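Local coordinates for conserved hypothetical protein (Streptococcus pneumoniae, PDB 2GK4), which is of unknown function but resembles the C-terminal, Rossmann-like domain of DNA/pantothenate metabolism flavoproteins, and probably serves coenzyme A biosynthesis, at residues 40-52 and 60-74. Residues are numbered along the deposited sequence; the frame is centred on the assembly and turned at random. Where two conformers were deposited one is given.
Sequences LSAGYEVCLITTK and HPNLSIREITNTKDL
Two neighbouring parallel strands at one margin of the large sheet, 45-50 and the outermost 63-67, run side by side with their axes 4.7 Å apart. Their ladder consists of six backbone hydrogen bonds, from Val-46 N to Asn-62 O (2.9 Å) at one end to Ile-68 N to Thr-50 O (2.8 Å) at the other, with donors alternating between the strands. On the face carrying Val-46, Leu-48 and Thr-50, Leu-63 holds CG anti to its backbone N (chi1 177°), which brings CD1 against Val-46 CG1 and to 4.0 Å from Leu-48 CB. Farther along, methyl meets methyl where Thr-50 CG2 touches Ile-65 CG2 at 3.6 Å; Thr-50 OG1 is hydrogen-bonded to Ser-10 OG. The last turn of helix 30-41 covers the start of strand 63-67: Leu-40 CD1 packs crosswise on Leu-63 CB, and Leu-40 CB sits over the centre of the His-60 ring, a CH-pi contact of 4.0 Å. Pro-61 CD lies over the other ring face, and His-60 ND1 accepts from Asn-62 N in the ring plane, which helps to set the imidazole's rotation. A water accepts from Asn-62 ND2 and donates to Leu-40 O and Tyr-44 O, linking the Schellman turn at Gly-43 to Asn-62. This is the edge of a Rossmann-like alpha/beta sheet, where strand 5-9 flanks 45-50 on its other side. On the opposite face, which carries Cys-47 and Ser-64, Ile-49 and Arg-66 point the same way, side by side. Ile-49 is modelled in two conformers, so the contacts of its CD1 with Arg-66 CB and of its CG2 with Ile-68 CD1 and Leu-74 CD1 are less certain; Leu-74 belongs to helix 71-81, whose start is a capping box of Asn-70 and Asp-73.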
ATOM      1  N   LEU A  40      26.127   2.371  11.046  1.00 19.54           N
ATOM      2  CA  LEU A  40      26.329   3.776  11.444  1.00 20.25           C
ATOM      3  C   LEU A  40      27.092   3.840  12.766  1.00 21.15           C
ATOM      4  O   LEU A  40      28.057   4.641  12.930  1.00 21.87           O
ATOM      5  CB  LEU A  40      24.964   4.466  11.601  1.00 19.77           C
ATOM      6  CG  LEU A  40      24.271   4.739  10.249  1.00 19.41           C
ATOM      7  CD1 LEU A  40      22.819   5.201  10.456  1.00 18.72           C
ATOM      8  CD2 LEU A  40      25.105   5.705   9.361  1.00 21.50           C
ATOM      9  N   SER A  41      26.698   2.994  13.710  0.50 21.47           N
ATOM     10  CA  SER A  41      27.301   3.020  15.052  0.50 22.36           C
ATOM     11  C   SER A  41      28.734   2.473  15.067  0.50 22.94           C
ATOM     12  O   SER A  41      29.505   2.717  16.021  0.50 23.13           O
ATOM     13  CB  SER A  41      26.404   2.283  16.036  0.50 22.53           C
ATOM     14  OG  SER A  41      25.165   2.965  16.168  0.50 22.86           O
ATOM     15  N   ALA A  42      29.107   1.764  14.005  1.00 23.26           N
ATOM     16  CA  ALA A  42      30.497   1.367  13.795  1.00 23.78           C
ATOM     17  C   ALA A  42      31.303   2.347  12.927  1.00 24.21           C
ATOM     18  O   ALA A  42      32.465   2.083  12.628  1.00 24.76           O
ATOM     19  CB  ALA A  42      30.566  -0.062  13.208  1.00 24.82           C
ATOM     20  N   GLY A  43      30.691   3.458  12.515  1.00 22.59           N
ATOM     21  CA  GLY A  43      31.402   4.571  11.886  1.00 22.02           C
ATOM     22  C   GLY A  43      31.352   4.625  10.358  1.00 22.57           C
ATOM     23  O   GLY A  43      32.053   5.442   9.746  1.00 23.89           O
ATOM     24  N   TYR A  44      30.542   3.769   9.729  1.00 21.46           N
ATOM     25  CA  TYR A  44      30.381   3.787   8.261  1.00 21.96           C
ATOM     26  C   TYR A  44      29.450   4.885   7.785  1.00 21.83           C
ATOM     27  O   TYR A  44      28.507   5.258   8.489  1.00 22.17           O
ATOM     28  CB  TYR A  44      29.815   2.443   7.756  1.00 22.24           C
ATOM     29  CG  TYR A  44      30.838   1.350   7.865  1.00 24.78           C
ATOM     30  CD1 TYR A  44      30.877   0.536   8.986  1.00 25.39           C
ATOM     31  CD2 TYR A  44      31.810   1.171   6.868  1.00 26.21           C
ATOM     32  CE1 TYR A  44      31.835  -0.459   9.126  1.00 28.37           C
ATOM     33  CE2 TYR A  44      32.777   0.176   6.991  1.00 25.50           C
ATOM     34  CZ  TYR A  44      32.778  -0.635   8.125  1.00 26.87           C
ATOM     35  OH  TYR A  44      33.734  -1.615   8.287  1.00 28.88           O
ATOM     36  N   GLU A  45      29.748   5.389   6.589  1.00 21.68           N
ATOM     37  CA  GLU A  45      28.873   6.270   5.847  1.00 23.45           C
ATOM     38  C   GLU A  45      27.892   5.354   5.113  1.00 21.40           C
ATOM     39  O   GLU A  45      28.319   4.385   4.465  1.00 20.67           O
ATOM     40  CB  GLU A  45      29.692   7.090   4.849  1.00 23.35           C
ATOM     41  CG  GLU A  45      28.842   7.975   3.945  1.00 27.81           C
ATOM     42  CD  GLU A  45      29.706   8.827   3.011  1.00 29.07           C
ATOM     43  OE1 GLU A  45      29.191   9.235   1.931  1.00 35.65           O
ATOM     44  OE2 GLU A  45      30.902   9.045   3.354  1.00 31.41           O
ATOM     45  N   VAL A  46      26.598   5.594   5.303  1.00 20.30           N
ATOM     46  CA  VAL A  46      25.559   4.734   4.705  1.00 21.04           C
ATOM     47  C   VAL A  46      24.591   5.582   3.904  1.00 21.06           C
ATOM     48  O   VAL A  46      24.143   6.625   4.370  1.00 20.78           O
ATOM     49  CB  VAL A  46      24.734   3.973   5.779  1.00 20.82           C
ATOM     50  CG1 VAL A  46      23.614   3.112   5.103  1.00 22.45           C
ATOM     51  CG2 VAL A  46      25.643   3.106   6.659  1.00 22.06           C
ATOM     52  N   CYS A  47      24.236   5.112   2.713  1.00 21.02           N
ATOM     53  CA  CYS A  47      23.147   5.704   1.970  1.00 20.32           C
ATOM     54  C   CYS A  47      22.030   4.666   1.942  1.00 20.26           C
ATOM     55  O   CYS A  47      22.243   3.518   1.484  1.00 19.40           O
ATOM     56  CB  CYS A  47      23.599   6.066   0.556  1.00 21.37           C
ATOM     57  SG  CYS A  47      22.182   6.511  -0.522  1.00 25.16           S
ATOM     58  N   LEU A  48      20.880   5.022   2.506  1.00 19.28           N
ATOM     59  CA  LEU A  48      19.760   4.080   2.581  1.00 19.42           C
ATOM     60  C   LEU A  48      18.698   4.425   1.558  1.00 19.80           C
ATOM     61  O   LEU A  48      18.124   5.523   1.606  1.00 20.77           O
ATOM     62  CB  LEU A  48      19.117   4.129   3.983  1.00 19.74           C
ATOM     63  CG  LEU A  48      17.864   3.261   4.170  1.00 20.41           C
ATOM     64  CD1 LEU A  48      18.180   1.759   4.025  1.00 19.47           C
ATOM     65  CD2 LEU A  48      17.169   3.543   5.524  1.00 20.50           C
ATOM     66  N   ILE A  49      18.448   3.500   0.636  0.50 19.01           N
ATOM     67  CA  ILE A  49      17.332   3.605  -0.282  0.50 19.06           C
ATOM     68  C   ILE A  49      16.184   2.846   0.362  0.50 19.51           C
ATOM     69  O   ILE A  49      16.311   1.651   0.696  0.50 19.37           O
ATOM     70  CB  ILE A  49      17.684   2.986  -1.651  0.50 18.54           C
ATOM     71  CG1 ILE A  49      18.952   3.643  -2.211  0.50 19.26           C
ATOM     72  CG2 ILE A  49      16.484   3.069  -2.628  0.50 18.76           C
ATOM     73  CD1 ILE A  49      18.888   5.168  -2.305  0.50 15.69           C
ATOM     74  N   THR A  50      15.078   3.543   0.569  1.00 19.25           N
ATOM     75  CA  THR A  50      13.974   2.950   1.295  1.00 20.21           C
ATOM     76  C   THR A  50      12.616   3.479   0.783  1.00 20.95           C
ATOM     77  O   THR A  50      12.542   4.130  -0.267  1.00 20.13           O
ATOM     78  CB  THR A  50      14.244   3.117   2.830  1.00 20.10           C
ATOM     79  OG1 THR A  50      13.310   2.350   3.602  1.00 20.97           O
ATOM     80  CG2 THR A  50      14.219   4.633   3.221  1.00 20.92           C
ATOM     81  N   THR A  51      11.547   3.164   1.502  1.00 22.78           N
ATOM     82  CA  THR A  51      10.190   3.338   0.970  1.00 25.64           C
ATOM     83  C   THR A  51       9.324   3.945   2.064  1.00 28.56           C
ATOM     84  O   THR A  51       9.760   4.061   3.237  1.00 26.96           O
ATOM     85  CB  THR A  51       9.618   1.998   0.385  1.00 25.33           C
ATOM     86  OG1 THR A  51       9.475   1.005   1.431  1.00 27.36           O
ATOM     87  CG2 THR A  51      10.539   1.450  -0.663  1.00 24.79           C
ATOM     88  N   LYS A  52       8.146   4.421   1.661  1.00 29.96           N
ATOM     89  CA  LYS A  52       7.271   5.165   2.551  1.00 32.41           C
ATOM     90  C   LYS A  52       6.891   4.418   3.832  1.00 31.71           C
ATOM     91  O   LYS A  52       6.966   4.990   4.920  1.00 32.73           O
ATOM     92  CB  LYS A  52       6.020   5.634   1.791  1.00 33.65           C
ATOM     93  CG  LYS A  52       5.334   6.811   2.456  1.00 37.31           C
ATOM     94  CD  LYS A  52       6.241   8.054   2.491  1.00 42.41           C
ATOM     95  CE  LYS A  52       5.413   9.332   2.584  1.00 44.82           C
ATOM     96  NZ  LYS A  52       6.120  10.530   2.018  1.00 48.28           N
ATOM     97  N   HIS A  60      21.150  10.587  11.352  1.00 22.86           N
ATOM     98  CA  HIS A  60      22.547  10.398  11.706  1.00 22.24           C
ATOM     99  C   HIS A  60      23.394  11.185  10.730  1.00 20.70           C
ATOM    100  O   HIS A  60      23.081  11.208   9.540  1.00 20.16           O
ATOM    101  CB  HIS A  60      22.926   8.911  11.620  1.00 21.97           C
ATOM    102  CG  HIS A  60      24.220   8.569  12.280  1.00 20.44           C
ATOM    103  ND1 HIS A  60      25.444   8.818  11.693  1.00 20.19           N
ATOM    104  CD2 HIS A  60      24.484   7.968  13.464  1.00 21.53           C
ATOM    105  CE1 HIS A  60      26.403   8.399  12.495  1.00 21.77           C
ATOM    106  NE2 HIS A  60      25.845   7.889  13.579  1.00 22.22           N
ATOM    107  N   PRO A  61      24.435  11.867  11.241  1.00 20.62           N
ATOM    108  CA  PRO A  61      25.314  12.667  10.390  1.00 21.20           C
ATOM    109  C   PRO A  61      25.890  11.880   9.213  1.00 21.51           C
ATOM    110  O   PRO A  61      26.170  12.477   8.171  1.00 22.36           O
ATOM    111  CB  PRO A  61      26.456  13.087  11.332  1.00 21.18           C
ATOM    112  CG  PRO A  61      26.218  12.399  12.625  1.00 22.99           C
ATOM    113  CD  PRO A  61      24.787  11.989  12.665  1.00 20.84           C
ATOM    114  N   ASN A  62      26.053  10.565   9.371  1.00 20.68           N
ATOM    115  CA  ASN A  62      26.683   9.750   8.323  1.00 20.53           C
ATOM    116  C   ASN A  62      25.662   8.959   7.510  1.00 20.84           C
ATOM    117  O   ASN A  62      26.036   8.096   6.713  1.00 20.84           O
ATOM    118  CB  ASN A  62      27.735   8.825   8.912  1.00 21.46           C
ATOM    119  CG  ASN A  62      28.973   9.575   9.356  1.00 22.86           C
ATOM    120  OD1 ASN A  62      29.298  10.649   8.814  1.00 24.05           O
ATOM    121  ND2 ASN A  62      29.646   9.048  10.361  1.00 24.72           N
ATOM    122  N   LEU A  63      24.389   9.270   7.724  1.00 19.75           N
ATOM    123  CA  LEU A  63      23.298   8.634   6.990  1.00 20.08           C
ATOM    124  C   LEU A  63      22.630   9.603   6.023  1.00 21.54           C
ATOM    125  O   LEU A  63      22.275  10.750   6.394  1.00 21.19           O
ATOM    126  CB  LEU A  63      22.270   8.080   7.971  1.00 18.67           C
ATOM    127  CG  LEU A  63      21.020   7.430   7.377  1.00 19.24           C
ATOM    128  CD1 LEU A  63      21.404   6.138   6.644  1.00 18.24           C
ATOM    129  CD2 LEU A  63      19.987   7.196   8.509  1.00 19.86           C
ATOM    130  N   SER A  64      22.449   9.136   4.784  1.00 22.16           N
ATOM    131  CA  SER A  64      21.615   9.823   3.808  1.00 24.62           C
ATOM    132  C   SER A  64      20.478   8.874   3.456  1.00 25.06           C
ATOM    133  O   SER A  64      20.694   7.675   3.255  1.00 24.85           O
ATOM    134  CB  SER A  64      22.383  10.123   2.519  1.00 24.08           C
ATOM    135  OG  SER A  64      23.610  10.763   2.793  1.00 31.22           O
ATOM    136  N   ILE A  65      19.270   9.408   3.388  1.00 25.80           N
ATOM    137  CA  ILE A  65      18.109   8.578   3.062  1.00 26.74           C
ATOM    138  C   ILE A  65      17.490   9.071   1.763  1.00 27.34           C
ATOM    139  O   ILE A  65      17.336  10.284   1.560  1.00 27.04           O
ATOM    140  CB  ILE A  65      17.079   8.577   4.220  1.00 26.59           C
ATOM    141  CG1 ILE A  65      17.685   7.973   5.501  1.00 27.57           C
ATOM    142  CG2 ILE A  65      15.762   7.856   3.822  1.00 29.24           C
ATOM    143  CD1 ILE A  65      16.702   7.939   6.689  1.00 28.46           C
ATOM    144  N   ARG A  66      17.156   8.134   0.884  1.00 26.45           N
ATOM    145  CA  ARG A  66      16.400   8.455  -0.303  1.00 28.69           C
ATOM    146  C   ARG A  66      15.157   7.572  -0.317  1.00 28.17           C
ATOM    147  O   ARG A  66      15.260   6.347  -0.231  1.00 27.41           O
ATOM    148  CB  ARG A  66      17.251   8.218  -1.541  1.00 29.53           C
ATOM    149  CG  ARG A  66      16.440   8.283  -2.850  1.00 35.39           C
ATOM    150  CD  ARG A  66      16.222   9.723  -3.322  1.00 42.38           C
ATOM    151  NE  ARG A  66      17.474  10.488  -3.337  1.00 48.85           N
ATOM    152  CZ  ARG A  66      17.656  11.650  -3.968  1.00 49.96           C
ATOM    153  NH1 ARG A  66      16.671  12.210  -4.662  1.00 52.05           N
ATOM    154  NH2 ARG A  66      18.832  12.252  -3.906  1.00 50.76           N
ATOM    155  N   GLU A  67      13.983   8.188  -0.387  1.00 27.38           N
ATOM    156  CA  GLU A  67      12.758   7.432  -0.447  1.00 27.81           C
ATOM    157  C   GLU A  67      12.370   7.243  -1.920  1.00 27.26           C
ATOM    158  O   GLU A  67      12.482   8.179  -2.732  1.00 28.35           O
ATOM    159  CB  GLU A  67      11.648   8.152   0.327  1.00 28.74           C
ATOM    160  CG  GLU A  67      10.671   7.254   1.020  1.00 34.38           C
ATOM    161  CD  GLU A  67       9.991   7.919   2.228  1.00 42.25           C
ATOM    162  OE1 GLU A  67       9.012   7.342   2.741  1.00 45.12           O
ATOM    163  OE2 GLU A  67      10.436   9.003   2.681  1.00 44.09           O
ATOM    164  N   ILE A  68      11.967   6.028  -2.268  1.00 24.85           N
ATOM    165  CA  ILE A  68      11.507   5.719  -3.618  1.00 24.52           C
ATOM    166  C   ILE A  68      10.132   5.082  -3.516  1.00 23.95           C
ATOM    167  O   ILE A  68       9.678   4.729  -2.416  1.00 23.90           O
ATOM    168  CB  ILE A  68      12.464   4.773  -4.361  1.00 24.57           C
ATOM    169  CG1 ILE A  68      12.577   3.426  -3.619  1.00 25.31           C
ATOM    170  CG2 ILE A  68      13.834   5.453  -4.565  1.00 25.35           C
ATOM    171  CD1 ILE A  68      13.016   2.302  -4.489  1.00 28.12           C
ATOM    172  N   THR A  69       9.482   4.918  -4.663  1.00 22.44           N
ATOM    173  CA  THR A  69       8.121   4.393  -4.681  1.00 22.49           C
ATOM    174  C   THR A  69       8.095   3.025  -5.353  1.00 20.88           C
ATOM    175  O   THR A  69       7.770   2.025  -4.701  1.00 21.40           O
ATOM    176  CB  THR A  69       7.137   5.368  -5.354  1.00 22.19           C
ATOM    177  OG1 THR A  69       7.119   6.592  -4.602  1.00 25.61           O
ATOM    178  CG2 THR A  69       5.708   4.778  -5.344  1.00 24.15           C
ATOM    179  N   ASN A  70       8.486   2.960  -6.625  1.00 19.65           N
ATOM    180  CA  ASN A  70       8.284   1.732  -7.444  1.00 18.88           C
ATOM    181  C   ASN A  70       9.581   1.154  -7.986  1.00 19.13           C
ATOM    182  O   ASN A  70      10.682   1.683  -7.707  1.00 17.64           O
ATOM    183  CB  ASN A  70       7.259   1.970  -8.569  1.00 18.64           C
ATOM    184  CG  ASN A  70       7.714   3.015  -9.588  1.00 20.41           C
ATOM    185  OD1 ASN A  70       8.885   3.386  -9.656  1.00 19.75           O
ATOM    186  ND2 ASN A  70       6.776   3.474 -10.399  1.00 20.36           N
ATOM    187  N   THR A  71       9.487   0.069  -8.757  0.50 19.50           N
ATOM    188  CA  THR A  71      10.716  -0.586  -9.248  0.50 19.63           C
ATOM    189  C   THR A  71      11.473   0.294 -10.223  0.50 19.92           C
ATOM    190  O   THR A  71      12.713   0.333 -10.194  0.50 19.82           O
ATOM    191  CB  THR A  71      10.470  -1.969  -9.869  0.50 20.94           C
ATOM    192  OG1 THR A  71       9.546  -1.863 -10.960  0.50 18.87           O
ATOM    193  CG2 THR A  71       9.978  -2.951  -8.816  0.50 20.39           C
ATOM    194  N   LYS A  72      10.742   1.036 -11.065  1.00 19.64           N
ATOM    195  CA  LYS A  72      11.418   1.992 -11.959  1.00 20.06           C
ATOM    196  C   LYS A  72      12.322   2.948 -11.151  1.00 20.09           C
ATOM    197  O   LYS A  72      13.457   3.184 -11.550  1.00 17.80           O
ATOM    198  CB  LYS A  72      10.409   2.801 -12.796  1.00 20.10           C
ATOM    199  CG  LYS A  72      11.038   3.755 -13.824  1.00 22.01           C
ATOM    200  CD  LYS A  72       9.954   4.418 -14.708  1.00 22.11           C
ATOM    201  CE  LYS A  72       9.710   3.658 -16.043  1.00 25.47           C
ATOM    202  NZ  LYS A  72       9.218   2.249 -15.901  1.00 28.93           N
ATOM    203  N   ASP A  73      11.788   3.497 -10.055  1.00 19.18           N
ATOM    204  CA  ASP A  73      12.557   4.381  -9.146  1.00 20.20           C
ATOM    205  C   ASP A  73      13.799   3.652  -8.638  1.00 19.60           C
ATOM    206  O   ASP A  73      14.893   4.249  -8.576  1.00 18.51           O
ATOM    207  CB  ASP A  73      11.729   4.844  -7.924  1.00 18.76           C
ATOM    208  CG  ASP A  73      10.528   5.711  -8.269  1.00 24.38           C
ATOM    209  OD1 ASP A  73      10.429   6.255  -9.396  1.00 22.82           O
ATOM    210  OD2 ASP A  73       9.644   5.833  -7.366  1.00 26.09           O
ATOM    211  N   LEU A  74      13.639   2.375  -8.268  1.00 18.81           N
ATOM    212  CA  LEU A  74      14.778   1.614  -7.725  1.00 18.76           C
ATOM    213  C   LEU A  74      15.862   1.427  -8.790  1.00 18.48           C
ATOM    214  O   LEU A  74      17.059   1.607  -8.535  1.00 18.22           O
ATOM    215  CB  LEU A  74      14.333   0.254  -7.166  1.00 18.65           C
ATOM    216  CG  LEU A  74      15.528  -0.601  -6.684  1.00 20.46           C
ATOM    217  CD1 LEU A  74      16.232   0.072  -5.491  1.00 21.49           C
ATOM    218  CD2 LEU A  74      15.045  -1.945  -6.315  1.00 22.18           C
TER
HETATM  219  O   HOH W   1      28.720   6.425  11.054  1.00 22.59           O
HETATM  220  O   HOH W   2      27.921   6.862  15.366  1.00 43.16           O
HETATM  221  O   HOH W   3      25.551   9.080   3.544  1.00 27.26           O
HETATM  222  O   HOH W   4       7.486   4.305  -1.024  1.00 32.53           O